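Local coordinates for protein putative NAD dependent dehydrogenase (Micromonospora echinospora, PDB 6NOR) that binds NAD in a Rossmann-type domain and is probably an NAD-dependent oxidoreductase acting in the biosynthesis of the antibiotic gentamicin, at residues N111-K116 with H315-V320; G136-H141 with V321-D326. All blocks are in the same frame, centred on the assembly; numbering follows the deposited sequence.

Interaction 1 (N111-K116 with H315-V320); sequences NVLVEK and HQDRQV. With NAD (nicotinamide-adenine-dinucleotide), chain G.
Leu113 reaches from strand 111-114 to helix 313-326, and its CD2 methyl lies 3.7 Å from OD1 of Asp317, the two side chains crossing at about a right angle. CG stands anti to the backbone N (chi1 165°), which carries the branched end up to the helix; the same methyl is 4.5 Å from CG2 of Val320. The polar part of the contact runs through one water, 2.6 Å from Glu115 OE2, one of several acceptors within its reach; it also accepts an N-H from Gln316 NE2. That NE2 gives a second, nearly straight bond (169°) to Asp317 OD1, 3.1 Å away in the amide plane, and the bond and the water together hold the amide's rotation. Glu115 belongs to the first shell of the NAD site: OE1 accepts the carboxamide N7N of the cofactor at 2.9 Å, while CG packs against the ribose ring oxygen O4D. Beside it, the backbone O of Lys116 accepts the ribose hydroxyl O2D at 2.8 Å. If Glu115 were replaced by an alanine, the carboxamide would probably lose the acceptor at OE1 and the water bridge to Gln316 would be broken, leaving the carboxamide freer to turn. His39 of helix 34-44 bonds both Glu115 OE2 and Asp317 OD2, so a single imidazole ties the two carboxylates together as a second shell. Strand 86-91 adds Phe88 against both Leu113 and Val320, and helix 98-107 packs against the strand through Val112 and Val114, placing the contact between the Rossmann sheet and helix 313-326.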
# COMPACT_ATOMS: atom_id res chain seq x y z
N ASN A 111 40.02 0.51 20.97
CA ASN A 111 39.13 0.41 19.83
C ASN A 111 38.00 1.41 19.98
O ASN A 111 37.63 1.75 21.10
CB ASN A 111 38.57 -1.00 19.71
CG ASN A 111 39.64 -2.04 19.65
OD1 ASN A 111 40.13 -2.38 18.58
ND2 ASN A 111 40.03 -2.55 20.81
N VAL A 112 37.47 1.90 18.87
CA VAL A 112 36.48 2.95 18.95
C VAL A 112 35.42 2.86 17.85
O VAL A 112 35.71 2.59 16.69
CB VAL A 112 37.18 4.35 18.93
CG1 VAL A 112 37.77 4.65 17.59
CG2 VAL A 112 36.22 5.45 19.37
N LEU A 113 34.17 3.02 18.26
CA LEU A 113 33.04 3.18 17.36
C LEU A 113 32.58 4.62 17.47
O LEU A 113 32.17 5.04 18.54
CB LEU A 113 31.90 2.23 17.73
CG LEU A 113 30.50 2.46 17.14
CD1 LEU A 113 30.55 2.52 15.64
CD2 LEU A 113 29.53 1.37 17.57
N VAL A 114 32.68 5.37 16.38
CA VAL A 114 32.24 6.76 16.31
C VAL A 114 30.93 6.89 15.58
O VAL A 114 30.79 6.39 14.48
CB VAL A 114 33.25 7.66 15.58
CG1 VAL A 114 32.84 9.11 15.70
CG2 VAL A 114 34.66 7.43 16.12
N GLU A 115 29.97 7.55 16.19
CA GLU A 115 28.73 7.82 15.53
C GLU A 115 28.93 8.65 14.25
O GLU A 115 29.91 9.37 14.11
CB GLU A 115 27.77 8.54 16.46
CG GLU A 115 26.74 7.65 17.06
CD GLU A 115 25.95 6.85 16.02
OE1 GLU A 115 25.76 7.33 14.88
OE2 GLU A 115 25.51 5.73 16.36
N LYS A 116 28.01 8.49 13.32
CA LYS A 116 27.79 9.39 12.20
C LYS A 116 27.56 10.83 12.70
O LYS A 116 26.89 11.04 13.69
CB LYS A 116 26.56 8.90 11.41
CG LYS A 116 25.65 10.04 11.05
CD LYS A 116 24.26 9.72 11.30
CE LYS A 116 23.48 10.91 11.83
NZ LYS A 116 22.06 10.46 12.01
N HIS A 315 22.74 -5.29 14.62
CA HIS A 315 23.67 -5.97 13.71
C HIS A 315 25.01 -5.24 13.58
O HIS A 315 26.05 -5.86 13.54
CB HIS A 315 23.03 -6.16 12.34
CG HIS A 315 21.92 -7.16 12.34
ND1 HIS A 315 20.64 -6.85 12.75
CD2 HIS A 315 21.92 -8.48 12.05
CE1 HIS A 315 19.90 -7.94 12.70
NE2 HIS A 315 20.65 -8.94 12.27
N GLN A 316 24.95 -3.92 13.52
CA GLN A 316 26.15 -3.10 13.49
C GLN A 316 27.04 -3.36 14.70
O GLN A 316 28.21 -3.67 14.57
CB GLN A 316 25.77 -1.63 13.43
CG GLN A 316 26.92 -0.68 13.56
CD GLN A 316 26.43 0.74 13.62
OE1 GLN A 316 26.41 1.45 12.62
NE2 GLN A 316 26.03 1.17 14.81
N ASP A 317 26.46 -3.23 15.89
CA ASP A 317 27.22 -3.36 17.11
C ASP A 317 27.68 -4.79 17.35
O ASP A 317 28.71 -5.00 17.95
CB ASP A 317 26.40 -2.85 18.28
CG ASP A 317 26.27 -1.34 18.25
OD1 ASP A 317 26.52 -0.77 17.17
OD2 ASP A 317 25.92 -0.74 19.29
N ARG A 318 26.96 -5.77 16.83
CA ARG A 318 27.43 -7.13 16.96
C ARG A 318 28.66 -7.32 16.09
O ARG A 318 29.63 -7.93 16.50
CB ARG A 318 26.37 -8.15 16.58
CG ARG A 318 26.84 -9.58 16.83
CD ARG A 318 25.89 -10.61 16.26
NE ARG A 318 24.52 -10.42 16.73
CZ ARG A 318 23.48 -10.21 15.93
NH1 ARG A 318 23.66 -10.15 14.61
NH2 ARG A 318 22.26 -10.06 16.43
N GLN A 319 28.63 -6.78 14.89
CA GLN A 319 29.76 -6.92 14.01
C GLN A 319 30.97 -6.10 14.45
O GLN A 319 32.10 -6.49 14.19
CB GLN A 319 29.36 -6.53 12.60
CG GLN A 319 28.45 -7.56 12.01
CD GLN A 319 28.28 -7.40 10.54
OE1 GLN A 319 29.22 -7.01 9.83
NE2 GLN A 319 27.08 -7.70 10.05
N VAL A 320 30.74 -4.98 15.11
CA VAL A 320 31.85 -4.21 15.65
C VAL A 320 32.55 -4.97 16.79
O VAL A 320 33.77 -5.08 16.83
CB VAL A 320 31.38 -2.85 16.14
CG1 VAL A 320 32.46 -2.20 16.96
CG2 VAL A 320 31.01 -1.97 14.95
PA NAD G . 22.29 14.23 22.25
O1A NAD G . 22.25 15.77 22.31
O2A NAD G . 21.00 13.58 22.61
O5B NAD G . 23.39 13.71 23.24
C5B NAD G . 24.68 14.29 23.18
C4B NAD G . 25.36 13.93 24.53
O4B NAD G . 26.64 14.16 24.49
C3B NAD G . 24.81 14.84 25.61
O3B NAD G . 24.48 14.07 26.69
C2B NAD G . 26.00 15.78 25.95
O2B NAD G . 25.90 16.17 27.37
C1B NAD G . 27.00 15.02 25.78
N9A NAD G . 28.22 15.73 25.45
C8A NAD G . 28.41 16.88 24.76
N7A NAD G . 29.74 17.10 24.69
C5A NAD G . 30.37 16.11 25.32
C6A NAD G . 31.69 15.86 25.55
N6A NAD G . 32.77 16.62 25.15
N1A NAD G . 32.05 14.77 26.21
C2A NAD G . 31.12 13.91 26.69
N3A NAD G . 29.81 14.17 26.47
C4A NAD G . 29.43 15.26 25.78
O3 NAD G . 22.72 13.84 20.81
PN NAD G . 22.54 12.44 20.07
O1N NAD G . 22.71 11.25 20.96
O2N NAD G . 21.19 12.41 19.38
O5D NAD G . 23.67 12.40 18.98
C5D NAD G . 25.00 12.07 19.32
C4D NAD G . 25.72 11.50 18.08
O4D NAD G . 25.11 10.46 17.58
C3D NAD G . 25.73 12.56 16.94
O3D NAD G . 26.89 12.51 16.33
C2D NAD G . 24.56 12.12 16.02
O2D NAD G . 24.81 12.61 14.63
C1D NAD G . 24.59 10.82 16.10
N1N NAD G . 23.30 10.23 15.89
C2N NAD G . 23.22 9.07 15.14
C3N NAD G . 21.99 8.45 14.90
C7N NAD G . 21.98 7.17 14.04
O7N NAD G . 20.97 6.67 13.74
N7N NAD G . 23.22 6.63 13.59
C4N NAD G . 20.81 8.98 15.39
C5N NAD G . 20.89 10.15 16.15
C6N NAD G . 22.14 10.77 16.39
O HOH W 1 24.74 3.90 14.67

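Interaction 2 (G136-H141 with V321-D326); sequences GVVLAH and VDAVLD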
# COMPACT_ATOMS: atom_id res chain seq x y z
N GLY A 136 47.02 -0.29 15.59
CA GLY A 136 46.46 -1.63 15.53
C GLY A 136 45.10 -1.81 16.19
O GLY A 136 44.84 -2.87 16.75
N VAL A 137 44.23 -0.78 16.13
CA VAL A 137 42.88 -0.88 16.71
C VAL A 137 41.80 -0.73 15.66
O VAL A 137 42.04 -0.28 14.55
CB VAL A 137 42.63 0.18 17.80
CG1 VAL A 137 43.56 -0.04 18.99
CG2 VAL A 137 42.80 1.58 17.24
N VAL A 138 40.59 -1.13 16.03
CA VAL A 138 39.45 -0.97 15.14
C VAL A 138 38.90 0.44 15.26
O VAL A 138 38.68 0.95 16.37
CB VAL A 138 38.33 -1.99 15.45
CG1 VAL A 138 37.09 -1.71 14.58
CG2 VAL A 138 38.83 -3.42 15.26
N LEU A 139 38.73 1.06 14.10
CA LEU A 139 37.94 2.28 13.94
C LEU A 139 36.68 1.91 13.16
O LEU A 139 36.74 1.40 12.06
CB LEU A 139 38.72 3.37 13.21
CG LEU A 139 37.95 4.62 12.75
CD1 LEU A 139 37.35 5.36 13.91
CD2 LEU A 139 38.85 5.57 11.96
N ALA A 140 35.53 2.18 13.75
CA ALA A 140 34.28 1.81 13.13
C ALA A 140 33.39 3.01 13.18
O ALA A 140 33.55 3.85 14.06
CB ALA A 140 33.65 0.62 13.85
N HIS A 141 32.45 3.12 12.24
CA HIS A 141 31.58 4.30 12.21
C HIS A 141 30.11 3.91 12.20
O HIS A 141 29.74 2.85 11.70
CB HIS A 141 31.89 5.20 11.02
CG HIS A 141 31.56 4.57 9.70
ND1 HIS A 141 32.42 3.71 9.05
CD2 HIS A 141 30.47 4.69 8.90
CE1 HIS A 141 31.86 3.31 7.92
NE2 HIS A 141 30.68 3.89 7.81
N VAL A 321 31.76 -5.51 17.70
CA VAL A 321 32.28 -6.34 18.77
C VAL A 321 32.98 -7.61 18.24
O VAL A 321 34.02 -7.99 18.76
CB VAL A 321 31.16 -6.73 19.72
CG1 VAL A 321 31.63 -7.78 20.73
CG2 VAL A 321 30.64 -5.48 20.44
N ASP A 322 32.44 -8.23 17.19
CA ASP A 322 33.11 -9.37 16.56
C ASP A 322 34.47 -8.96 15.99
O ASP A 322 35.39 -9.75 16.00
CB ASP A 322 32.25 -9.97 15.44
CG ASP A 322 30.96 -10.63 15.95
OD1 ASP A 322 30.85 -10.94 17.16
OD2 ASP A 322 30.06 -10.85 15.12
N ALA A 323 34.58 -7.74 15.48
CA ALA A 323 35.84 -7.28 14.91
C ALA A 323 36.90 -7.10 16.00
O ALA A 323 38.04 -7.49 15.82
CB ALA A 323 35.65 -5.97 14.15
N VAL A 324 36.52 -6.51 17.12
CA VAL A 324 37.44 -6.30 18.22
C VAL A 324 37.87 -7.61 18.90
O VAL A 324 39.06 -7.85 19.09
CB VAL A 324 36.84 -5.37 19.28
CG1 VAL A 324 37.66 -5.41 20.55
CG2 VAL A 324 36.75 -3.96 18.74
N LEU A 325 36.90 -8.45 19.24
CA LEU A 325 37.15 -9.67 20.00
C LEU A 325 37.70 -10.84 19.19
O LEU A 325 38.50 -11.63 19.69
CB LEU A 325 35.86 -10.13 20.69
CG LEU A 325 35.48 -9.33 21.93
CD1 LEU A 325 34.24 -9.89 22.57
CD2 LEU A 325 36.63 -9.37 22.90
N ASP A 326 37.26 -10.96 17.94
CA ASP A 326 37.57 -12.13 17.13
C ASP A 326 38.29 -11.77 15.84
O ASP A 326 38.48 -12.62 14.98
CB ASP A 326 36.30 -12.92 16.78
CG ASP A 326 35.50 -13.34 18.01
OD1 ASP A 326 36.12 -13.78 19.00
OD2 ASP A 326 34.25 -13.22 17.98
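Val138 sets its CG2 methyl against CG2 of Val324 at 4.1 Å and, at 4.2 Å, against CB of Ala323, so one branch of the valine serves two successive residues of helix 313-326. With chi1 at 174°, CG1 lies opposite the backbone N and CG2 is the methyl turned to the helix. Val324 answers with a single methyl: its CG2 also comes 4.1 Å from CB of Val138, and the two valines meet at a slant. Ala323 contributes its methyl and, close by, its carbonyl O, likewise 4.2 Å from Val138 CG2. The nearest CA atoms across the contact, those of Val138 and Val324, are 6.5 Å apart, a close approach suited to small side chains. Val138 belongs to the lead-in to strand 139-141, the edge strand of the parallel Rossmann sheet within this chain; Gly136, with its positive phi of 60°, closes the preceding helix 122-134 in a Schellman motif and turns the chain toward that strand. Around the pair, Met330 packs on Ala323 and Ala140, and Leu25 of strand 25-30 lies on Val324. On the far flank of the helix, Asp322 forms salt bridges with Arg48 and Arg328. Between the two segments themselves the contact is aliphatic methyl packing over 107 Å² of summed surface, so it rests on shape and dispersion, with no directional bond between the two segments.

Interactions 1 and 2 lie with centres about 8 Å apart and use successive parts of one helix, 313-326, against neighbouring parallel strands of the Rossmann sheet, 111-114 and 139-141. Along the chain their segments alternate: both strand segments come first, then, some 175 residues on, residues 315-320 and 321-326 in order. Residue contacts also link the two, with Asn111 OD1 taking the backbone N of Val138, and Asn111 packing on Val324. The helix is thus fastened to the N-terminal nucleotide-binding domain at two adjoining places, one beside the nicotinamide end of NAD and the other away from it, toward the sheet edge.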